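Local structure of Poly(A) RNA polymerase GLD2 (Rattus norvegicus, 6LBK) at residues R77-L80 and Q81-Q85; L288-L291 and K292-T296; M304-V307 and R308-K311; D366-V370 and L371-A375. The protein probably adds successive adenosine monophosphates to the 3' ends of selected cytoplasmic mRNAs, and single nucleotides to certain microRNAs, using ATP and magnesium or manganese. The protein carries 1 engineered substitution. All blocks are in the same frame, centred on the assembly; numbering follows the deposited sequence.

Contact 1. Residues R77-L80 and Q81-Q85; sequences RAQL and QREIQ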
loop_
_atom_site.group_PDB
_atom_site.type_symbol
_atom_site.label_atom_id
_atom_site.label_comp_id
_atom_site.label_asym_id
_atom_site.label_seq_id
_atom_site.Cartn_x
_atom_site.Cartn_y
_atom_site.Cartn_z
ATOM N N ARG A 77 -11.088 -14.868 5.770
ATOM C CA ARG A 77 -11.915 -14.229 4.746
ATOM C C ARG A 77 -13.059 -15.137 4.302
ATOM O O ARG A 77 -14.217 -14.707 4.220
ATOM C CB ARG A 77 -11.069 -13.863 3.525
ATOM C CG ARG A 77 -11.889 -13.150 2.464
ATOM C CD ARG A 77 -11.444 -13.421 1.053
ATOM N NE ARG A 77 -11.481 -14.836 0.713
ATOM C CZ ARG A 77 -12.597 -15.478 0.392
ATOM N NH1 ARG A 77 -13.752 -14.818 0.398
ATOM N NH2 ARG A 77 -12.566 -16.764 0.068
ATOM N N ALA A 78 -12.750 -16.397 3.994
ATOM C CA ALA A 78 -13.791 -17.336 3.588
ATOM C C ALA A 78 -14.808 -17.590 4.705
ATOM O O ALA A 78 -16.024 -17.611 4.447
ATOM C CB ALA A 78 -13.147 -18.636 3.138
ATOM N N GLN A 79 -14.346 -17.757 5.961
ATOM C CA GLN A 79 -15.305 -17.988 7.051
ATOM C C GLN A 79 -16.201 -16.780 7.254
ATOM O O GLN A 79 -17.401 -16.914 7.486
ATOM C CB GLN A 79 -14.596 -18.333 8.368
ATOM C CG GLN A 79 -15.512 -18.370 9.591
ATOM C CD GLN A 79 -16.538 -19.531 9.552
ATOM O OE1 GLN A 79 -16.292 -20.580 8.959
ATOM N NE2 GLN A 79 -17.669 -19.344 10.209
ATOM N N LEU A 80 -15.641 -15.589 7.168
ATOM C CA LEU A 80 -16.464 -14.413 7.361
ATOM C C LEU A 80 -17.417 -14.204 6.191
ATOM O O LEU A 80 -18.534 -13.735 6.391
ATOM C CB LEU A 80 -15.579 -13.195 7.597
ATOM C CG LEU A 80 -14.960 -13.216 8.995
ATOM C CD1 LEU A 80 -14.271 -11.892 9.280
ATOM C CD2 LEU A 80 -16.009 -13.515 10.079
ATOM N N GLN A 81 -16.996 -14.498 4.960
ATOM C CA GLN A 81 -17.933 -14.375 3.853
ATOM C C GLN A 81 -19.138 -15.278 4.073
ATOM O O GLN A 81 -20.290 -14.846 3.988
ATOM C CB GLN A 81 -17.273 -14.746 2.543
ATOM C CG GLN A 81 -18.254 -14.631 1.433
ATOM C CD GLN A 81 -17.615 -14.945 0.143
ATOM O OE1 GLN A 81 -16.744 -14.196 -0.331
ATOM N NE2 GLN A 81 -18.016 -16.061 -0.456
ATOM N N ARG A 82 -18.872 -16.547 4.356
ATOM C CA ARG A 82 -19.924 -17.471 4.730
ATOM C C ARG A 82 -20.791 -16.871 5.827
ATOM O O ARG A 82 -22.027 -16.909 5.765
ATOM C CB ARG A 82 -19.253 -18.761 5.182
ATOM C CG ARG A 82 -20.093 -19.939 5.345
ATOM C CD ARG A 82 -19.136 -21.049 5.540
ATOM N NE ARG A 82 -18.867 -21.367 6.938
ATOM C CZ ARG A 82 -19.519 -22.313 7.613
ATOM N NH1 ARG A 82 -19.192 -22.562 8.874
ATOM N NH2 ARG A 82 -20.495 -23.004 7.024
ATOM N N GLU A 83 -20.151 -16.300 6.843
ATOM C CA GLU A 83 -20.890 -15.782 7.984
ATOM C C GLU A 83 -21.747 -14.568 7.588
ATOM O O GLU A 83 -22.916 -14.468 7.981
ATOM C CB GLU A 83 -19.888 -15.461 9.103
ATOM C CG GLU A 83 -20.448 -15.505 10.518
ATOM C CD GLU A 83 -20.186 -16.802 11.338
ATOM O OE1 GLU A 83 -19.056 -17.332 11.391
ATOM O OE2 GLU A 83 -21.132 -17.267 11.980
ATOM N N ILE A 84 -21.193 -13.656 6.783
ATOM C CA ILE A 84 -21.877 -12.434 6.352
ATOM C C ILE A 84 -23.029 -12.770 5.427
ATOM O O ILE A 84 -24.035 -12.052 5.385
ATOM C CB ILE A 84 -20.874 -11.477 5.665
ATOM C CG1 ILE A 84 -20.003 -10.757 6.699
ATOM C CG2 ILE A 84 -21.574 -10.440 4.779
ATOM C CD1 ILE A 84 -18.768 -10.043 6.096
ATOM N N GLN A 85 -22.917 -13.874 4.697
ATOM C CA GLN A 85 -23.939 -14.240 3.737
ATOM C C GLN A 85 -25.244 -14.612 4.399
ATOM O O GLN A 85 -26.286 -14.607 3.729
ATOM C CB GLN A 85 -23.417 -15.359 2.845
ATOM C CG GLN A 85 -22.788 -14.781 1.582
ATOM C CD GLN A 85 -21.985 -15.769 0.772
ATOM O OE1 GLN A 85 -21.771 -16.914 1.177
ATOM N NE2 GLN A 85 -21.540 -15.326 -0.405
#
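Leu-80 and Ile-84, one turn apart, make the tight side of this stretch of helix 67-85. Ile-84 N donates to Leu-80 O at 2.7 Å, and CG1 of Ile-84 lies 3.3 Å from the same Leu-80 O. Both side chains rest on Leu-93 of strand 91-96, and Leu-80 also reaches Phe-142 of helix 128-144. Next to them Arg-77 and Gln-81 run side by side, but the bond between NH1 of Arg-77 and OE1 of Gln-81 is weak, 3.1 Å long and bent to 125°. Their firmer partners are Glu-74, which forms a salt bridge with the guanidinium, and the backbone of Leu-93, which bonds to both side chains. Gln-79, Arg-82 and Glu-83 make up the looser side. A bend at chi2 (67°) turns the Gln-79 amide toward the next turn, where NE2 meets Glu-83 OE1 at 2.7 Å from above the carboxylate plane; Tyr-149 OH bonds to that oxygen too. Exposed Arg-82 gives Gln-79 OE1 only a weak NE bond of 3.4 Å. One face packed on the sheet and helix 128-144, the other largely polar, is the pattern of an amphipathic helix, here lying against the mixed sheet of the nucleotidyltransferase palm domain.

Contact 2. Residues L288-L291 and K292-T296; sequences LGFL and KYYAT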
loop_
_atom_site.group_PDB
_atom_site.type_symbol
_atom_site.label_atom_id
_atom_site.label_comp_id
_atom_site.label_asym_id
_atom_site.label_seq_id
_atom_site.Cartn_x
_atom_site.Cartn_y
_atom_site.Cartn_z
ATOM N N LEU A 288 19.020 4.809 -1.307
ATOM C CA LEU A 288 19.614 6.140 -1.192
ATOM C C LEU A 288 18.959 7.109 -2.172
ATOM O O LEU A 288 18.548 8.210 -1.782
ATOM C CB LEU A 288 21.128 6.072 -1.415
ATOM C CG LEU A 288 22.022 6.335 -0.209
ATOM C CD1 LEU A 288 23.473 6.453 -0.636
ATOM C CD2 LEU A 288 21.586 7.577 0.493
ATOM N N GLY A 289 18.816 6.701 -3.442
ATOM C CA GLY A 289 18.222 7.590 -4.430
ATOM C C GLY A 289 16.780 7.946 -4.109
ATOM O O GLY A 289 16.334 9.066 -4.347
ATOM N N PHE A 290 16.024 7.000 -3.567
ATOM C CA PHE A 290 14.636 7.299 -3.237
ATOM C C PHE A 290 14.559 8.313 -2.107
ATOM O O PHE A 290 13.699 9.195 -2.127
ATOM C CB PHE A 290 13.868 6.021 -2.893
ATOM C CG PHE A 290 12.581 6.272 -2.182
ATOM C CD1 PHE A 290 11.420 6.506 -2.882
ATOM C CD2 PHE A 290 12.543 6.288 -0.795
ATOM C CE1 PHE A 290 10.244 6.728 -2.210
ATOM C CE2 PHE A 290 11.388 6.518 -0.121
ATOM C CZ PHE A 290 10.224 6.730 -0.830
ATOM N N LEU A 291 15.408 8.174 -1.087
ATOM C CA LEU A 291 15.419 9.188 -0.033
ATOM C C LEU A 291 15.860 10.548 -0.574
ATOM O O LEU A 291 15.256 11.581 -0.243
ATOM C CB LEU A 291 16.296 8.727 1.125
ATOM C CG LEU A 291 15.794 7.516 1.929
ATOM C CD1 LEU A 291 16.901 7.057 2.874
ATOM C CD2 LEU A 291 14.500 7.830 2.737
ATOM N N LYS A 292 16.902 10.574 -1.417
ATOM C CA LYS A 292 17.371 11.846 -1.977
ATOM C C LYS A 292 16.308 12.506 -2.852
ATOM O O LYS A 292 16.102 13.724 -2.781
ATOM C CB LYS A 292 18.655 11.639 -2.788
ATOM C CG LYS A 292 19.257 12.928 -3.378
ATOM C CD LYS A 292 20.467 12.666 -4.279
ATOM C CE LYS A 292 20.879 13.950 -4.931
ATOM N NZ LYS A 292 22.363 13.999 -5.259
ATOM N N TYR A 293 15.600 11.714 -3.662
ATOM C CA TYR A 293 14.696 12.282 -4.653
ATOM C C TYR A 293 13.614 13.102 -3.994
ATOM O O TYR A 293 13.322 14.226 -4.417
ATOM C CB TYR A 293 14.110 11.165 -5.504
ATOM C CG TYR A 293 13.087 11.624 -6.523
ATOM C CD1 TYR A 293 13.465 12.327 -7.660
ATOM C CD2 TYR A 293 11.728 11.302 -6.355
ATOM C CE1 TYR A 293 12.523 12.726 -8.586
ATOM C CE2 TYR A 293 10.777 11.701 -7.279
ATOM C CZ TYR A 293 11.163 12.409 -8.388
ATOM O OH TYR A 293 10.185 12.792 -9.294
ATOM N N TYR A 294 12.982 12.545 -2.971
ATOM C CA TYR A 294 11.922 13.249 -2.284
ATOM C C TYR A 294 12.462 14.249 -1.269
ATOM O O TYR A 294 11.770 15.221 -0.960
ATOM C CB TYR A 294 10.979 12.220 -1.646
ATOM C CG TYR A 294 10.093 11.483 -2.650
ATOM C CD1 TYR A 294 9.156 12.160 -3.414
ATOM C CD2 TYR A 294 10.172 10.096 -2.801
ATOM C CE1 TYR A 294 8.331 11.487 -4.318
ATOM C CE2 TYR A 294 9.347 9.416 -3.706
ATOM C CZ TYR A 294 8.428 10.116 -4.448
ATOM O OH TYR A 294 7.646 9.449 -5.354
ATOM N N ALA A 295 13.687 14.057 -0.758
ATOM C CA ALA A 295 14.287 15.041 0.140
ATOM C C ALA A 295 14.710 16.314 -0.582
ATOM O O ALA A 295 14.738 17.384 0.034
ATOM C CB ALA A 295 15.490 14.435 0.861
ATOM N N THR A 296 15.074 16.226 -1.847
ATOM C CA THR A 296 15.722 17.368 -2.489
ATOM C C THR A 296 15.095 17.809 -3.803
ATOM O O THR A 296 15.110 19.001 -4.097
ATOM C CB THR A 296 17.203 17.039 -2.743
ATOM O OG1 THR A 296 17.319 16.119 -3.837
ATOM C CG2 THR A 296 17.858 16.462 -1.494
#
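The ring of Tyr-294 has Phe-290 at its edge, near its plane, and CD2 of Tyr-293 over the centre of one face, 3.8 Å above the Tyr-294 ring plane. Phe-290 and Tyr-294 are an i/i+4 aromatic pair on helix 283-297, in the PAP-associated part of the enzyme. Their planes stand 75° apart, and CE1 of Phe-290 comes to 3.2 Å from CE2 of Tyr-294. Different first torsions bring the rings together: Phe-290 swings its CG away from the backbone N (chi1 164°), whereas Tyr-294 keeps its own CG beside the N (chi1 -73°). Beyond the pair, Phe-290 packs on Val-233 and Tyr-236 of helix 226-239 and on Ile-207 of helix 200-213. Tyr-294 OH bonds to Met-232 O, which pins the far end of its ring, and Tyr-293 OH bonds to His-235. With an alanine at Phe-290 the edge of Tyr-294 would probably lose its aromatic neighbour, and a gap would be likely to open toward the two helices. Around the helix from the rings, Leu-288 and Leu-291 lie on Trp-358. One turn on, Lys-292 O takes two bonds from Thr-296, one from N and one from OG1; OG1 sits 2.9 Å from Lys-292 O, above the carbonyl plane.

Contact 3. Residues M304-V307 and R308-K311; sequences MISV and REAK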
loop_
_atom_site.group_PDB
_atom_site.type_symbol
_atom_site.label_atom_id
_atom_site.label_comp_id
_atom_site.label_asym_id
_atom_site.label_seq_id
_atom_site.Cartn_x
_atom_site.Cartn_y
_atom_site.Cartn_z
ATOM N N MET A 304 2.027 16.682 -8.776
ATOM C CA MET A 304 1.327 15.513 -8.277
ATOM C C MET A 304 1.898 14.290 -8.974
ATOM O O MET A 304 2.308 14.333 -10.141
ATOM C CB MET A 304 -0.189 15.580 -8.504
ATOM C CG MET A 304 -0.635 15.194 -9.900
ATOM S SD MET A 304 -2.414 14.873 -9.976
ATOM C CE MET A 304 -2.538 14.297 -11.669
ATOM N N ILE A 305 1.942 13.211 -8.220
ATOM C CA ILE A 305 2.544 11.952 -8.639
ATOM C C ILE A 305 1.488 11.063 -9.288
ATOM O O ILE A 305 0.494 10.691 -8.645
ATOM C CB ILE A 305 3.180 11.255 -7.431
ATOM C CG1 ILE A 305 4.534 11.915 -7.116
ATOM C CG2 ILE A 305 3.238 9.726 -7.627
ATOM C CD1 ILE A 305 4.878 11.874 -5.644
ATOM N N SER A 306 1.693 10.715 -10.562
ATOM C CA SER A 306 0.731 9.919 -11.315
ATOM C C SER A 306 1.418 8.621 -11.742
ATOM O O SER A 306 2.178 8.607 -12.722
ATOM C CB SER A 306 0.205 10.683 -12.505
ATOM O OG SER A 306 -0.533 9.813 -13.335
ATOM N N VAL A 307 1.192 7.548 -10.966
ATOM C CA VAL A 307 1.616 6.218 -11.398
ATOM C C VAL A 307 0.857 5.799 -12.658
ATOM O O VAL A 307 1.386 5.044 -13.486
ATOM C CB VAL A 307 1.450 5.193 -10.258
ATOM C CG1 VAL A 307 1.561 3.764 -10.790
ATOM C CG2 VAL A 307 2.501 5.420 -9.135
ATOM N N ARG A 308 -0.393 6.252 -12.823
ATOM C CA ARG A 308 -1.119 5.914 -14.044
ATOM C C ARG A 308 -0.396 6.460 -15.267
ATOM O O ARG A 308 -0.355 5.808 -16.318
ATOM C CB ARG A 308 -2.557 6.447 -13.996
ATOM C CG ARG A 308 -3.379 6.157 -15.266
ATOM C CD ARG A 308 -4.787 6.760 -15.229
ATOM N NE ARG A 308 -4.928 7.807 -16.240
ATOM C CZ ARG A 308 -5.160 7.585 -17.538
ATOM N NH1 ARG A 308 -5.268 8.602 -18.384
ATOM N NH2 ARG A 308 -5.285 6.343 -17.993
ATOM N N GLU A 309 0.197 7.644 -15.151
ATOM C CA GLU A 309 0.900 8.222 -16.287
ATOM C C GLU A 309 2.384 7.889 -16.289
ATOM O O GLU A 309 3.042 8.116 -17.307
ATOM C CB GLU A 309 0.724 9.738 -16.274
ATOM C CG GLU A 309 -0.669 10.171 -16.614
ATOM C CD GLU A 309 -0.871 11.640 -16.375
ATOM O OE1 GLU A 309 -0.271 12.459 -17.102
ATOM O OE2 GLU A 309 -1.600 11.976 -15.419
ATOM N N ALA A 310 2.886 7.281 -15.206
ATOM C CA ALA A 310 4.317 7.056 -14.976
ATOM C C ALA A 310 5.085 8.380 -15.056
ATOM O O ALA A 310 6.211 8.454 -15.563
ATOM C CB ALA A 310 4.887 6.020 -15.944
ATOM N N LYS A 311 4.456 9.441 -14.539
ATOM C CA LYS A 311 4.992 10.785 -14.697
ATOM C C LYS A 311 4.685 11.603 -13.451
ATOM O O LYS A 311 3.787 11.278 -12.651
ATOM C CB LYS A 311 4.402 11.482 -15.933
ATOM C CG LYS A 311 4.883 10.911 -17.262
ATOM C CD LYS A 311 4.254 11.613 -18.466
ATOM C CE LYS A 311 4.905 11.132 -19.753
ATOM N NZ LYS A 311 4.306 11.731 -20.960
#
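The Glu-309 side chain runs alongside the hydroxyl of Ser-306 across the turn that follows strand 303-306. The serine places OG opposite its own backbone N (chi1 170°), where OG accepts the amide of Glu-309 at 2.9 Å. Glu-309 sends CG back beside its backbone N (chi1 -71°), and the chain then runs out extended, leaving OE2 3.2 Å from Ser-306 OG. Lys-311 starts on the same face of the sheet as Ser-306, but its long chain leads off into the open. Beneath these groups the backbone closes a hairpin: Ser-306 N reaches Lys-311 O and Lys-311 N reaches Ser-306 O, both at 3.0 Å, an antiparallel hydrogen-bonded pair. Ala-310 takes a left-handed conformation (phi 55°) and faces Ser-306 together with Lys-311, a G1 beta bulge; a weak bond joins its N to Val-307 O. Gln-238 also bonds to Val-307 O, while Val-307 packs on Leu-231, so helix 226-239 backs the turn. The Ser-306 hydroxyl also bonds to Glu-329 OE2 on strand 328-329. An alanine in place of Ser-306 would probably leave the Glu-309 amide without its side-chain acceptor and Glu-329 OE2 without its hydroxyl partner. With the Glu-309 carboxylate touching Glu-329 beside that hydroxyl, the two acids may raise each other's proton affinity.

Contact 4. Residues D366-V370 and L371-A375; sequences DLNSV and LPLRA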
loop_
_atom_site.group_PDB
_atom_site.type_symbol
_atom_site.label_atom_id
_atom_site.label_comp_id
_atom_site.label_asym_id
_atom_site.label_seq_id
_atom_site.Cartn_x
_atom_site.Cartn_y
_atom_site.Cartn_z
ATOM N N ASP A 366 24.857 1.865 6.071
ATOM C CA ASP A 366 24.319 0.770 6.868
ATOM C C ASP A 366 22.838 1.054 7.088
ATOM O O ASP A 366 22.464 2.200 7.369
ATOM C CB ASP A 366 25.092 0.670 8.205
ATOM C CG ASP A 366 24.734 -0.568 9.023
ATOM O OD1 ASP A 366 23.552 -0.981 9.021
ATOM O OD2 ASP A 366 25.643 -1.126 9.674
ATOM N N LEU A 367 21.992 0.024 6.916
ATOM C CA LEU A 367 20.553 0.190 7.135
ATOM C C LEU A 367 20.249 0.585 8.571
ATOM O O LEU A 367 19.179 1.132 8.836
ATOM C CB LEU A 367 19.787 -1.080 6.758
ATOM C CG LEU A 367 18.260 -0.940 6.653
ATOM C CD1 LEU A 367 17.869 -0.034 5.527
ATOM C CD2 LEU A 367 17.647 -2.275 6.438
ATOM N N ASN A 368 21.162 0.295 9.505
ATOM C CA ASN A 368 21.010 0.702 10.899
ATOM C C ASN A 368 21.028 2.220 11.082
ATOM O O ASN A 368 20.633 2.705 12.149
ATOM C CB ASN A 368 22.110 0.080 11.760
ATOM C CG ASN A 368 21.672 -1.202 12.442
ATOM O OD1 ASN A 368 20.807 -1.183 13.323
ATOM N ND2 ASN A 368 22.291 -2.324 12.063
ATOM N N SER A 369 21.546 2.980 10.107
ATOM C CA SER A 369 21.580 4.435 10.253
ATOM C C SER A 369 20.191 5.064 10.160
ATOM O O SER A 369 19.963 6.141 10.728
ATOM C CB SER A 369 22.505 5.043 9.201
ATOM O OG SER A 369 23.834 4.584 9.383
ATOM N N VAL A 370 19.263 4.423 9.451
ATOM C CA VAL A 370 17.926 4.970 9.258
ATOM C C VAL A 370 16.833 4.084 9.846
ATOM O O VAL A 370 15.703 4.566 10.039
ATOM C CB VAL A 370 17.652 5.236 7.760
ATOM C CG1 VAL A 370 18.731 6.183 7.214
ATOM C CG2 VAL A 370 17.603 3.919 6.965
ATOM N N LEU A 371 17.132 2.831 10.174
ATOM C CA LEU A 371 16.201 1.836 10.682
ATOM C C LEU A 371 16.972 0.844 11.547
ATOM O O LEU A 371 17.776 0.063 11.020
ATOM C CB LEU A 371 15.529 1.124 9.504
ATOM C CG LEU A 371 14.299 0.210 9.534
ATOM C CD1 LEU A 371 14.116 -0.346 8.140
ATOM C CD2 LEU A 371 14.403 -0.943 10.518
ATOM N N PRO A 372 16.765 0.833 12.863
ATOM C CA PRO A 372 17.388 -0.211 13.691
ATOM C C PRO A 372 16.913 -1.588 13.252
ATOM O O PRO A 372 15.725 -1.911 13.343
ATOM C CB PRO A 372 16.918 0.136 15.111
ATOM C CG PRO A 372 15.772 1.105 14.934
ATOM C CD PRO A 372 16.075 1.847 13.674
ATOM N N LEU A 373 17.859 -2.411 12.781
ATOM C CA LEU A 373 17.509 -3.739 12.279
ATOM C C LEU A 373 17.052 -4.686 13.383
ATOM O O LEU A 373 16.447 -5.721 13.077
ATOM C CB LEU A 373 18.689 -4.361 11.518
ATOM C CG LEU A 373 18.811 -4.094 10.016
ATOM C CD1 LEU A 373 17.620 -4.670 9.248
ATOM C CD2 LEU A 373 18.947 -2.616 9.763
ATOM N N ARG A 374 17.325 -4.355 14.652
ATOM C CA ARG A 374 16.866 -5.165 15.778
ATOM C C ARG A 374 15.404 -4.908 16.132
ATOM O O ARG A 374 14.776 -5.760 16.774
ATOM C CB ARG A 374 17.747 -4.907 17.008
ATOM C CG ARG A 374 19.252 -5.037 16.752
ATOM C CD ARG A 374 20.066 -5.168 18.043
ATOM N NE ARG A 374 20.139 -3.935 18.833
ATOM C CZ ARG A 374 21.113 -3.029 18.740
ATOM N NH1 ARG A 374 22.105 -3.199 17.878
ATOM N NH2 ARG A 374 21.093 -1.944 19.506
ATOM N N ALA A 375 14.848 -3.765 15.727
ATOM C CA ALA A 375 13.470 -3.403 16.031
ATOM C C ALA A 375 12.462 -3.983 15.048
ATOM O O ALA A 375 11.259 -3.953 15.330
ATOM C CB ALA A 375 13.320 -1.877 16.069
#
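Leu-373 lays its CD2 against Leu-367, 3.5 Å from CB of Leu-367, and the two leucine side chains meet at about a right angle. CD1 of Leu-373 adds a second touch, 3.7 Å from CD2 of Leu-367. Beside them Asn-368 reaches forward along the chain: its OD1 accepts Leu-373 N at 3.2 Å, a nearly straight bond (164°) whose donor sits well above the carbonyl plane of the amide. That side-chain oxygen takes over the Leu-373 amide just where Pro-372, which has no N-H to give, opens a type I beta turn running to Ala-375. The backbone of Asn-368 joins in as well, its CA making a CH...O contact of 3.3 Å with Leu-371 O. One turn back, Leu-371 N bonds to Leu-367 O at 3.0 Å, so the chain makes a helix-like turn before it straightens. This turn opens with an Asx turn, in which Asp-366 OD1 accepts Asn-368 N at 2.8 Å, from above the carboxylate plane. Gln-55 of helix 51-63 steadies it by bonding both to Asp-366 OD1 and to Leu-367 N. Further out, Leu-59 of that same helix supports Leu-371 and Leu-373, and Val-206 of helix 200-213 lies against Leu-367. Val-370 fills the side toward Trp-210 and Leu-361, and its O bonds to His-214. Arg-360 of helix 344-363 holds Ser-369 O, while Ser-369 OG bonds back to Lys-364 O, just past the end of that helix.

How the contacts relate
The four contacts follow one another along the chain in series; none nests in or crosses another. Contact 1 comes first, on a palm-domain helix, and its centre is about 44 Å from that of contact 2, across the middle of the chain. Contact 2 is a turn of helix 283-297, and contact 3 closes the hairpin loop between strands 303-306 and 311-314. These two touch where Tyr-294 OH meets Ile-305 CD1 at 3.7 Å. Contact 4 closes turns after helix 344-363 and lies near contact 2: Leu-291 and Val-370 both rest on Trp-210, and Leu-288 and Val-370 on Leu-361. It also ties the C-terminal end to helix 51-63.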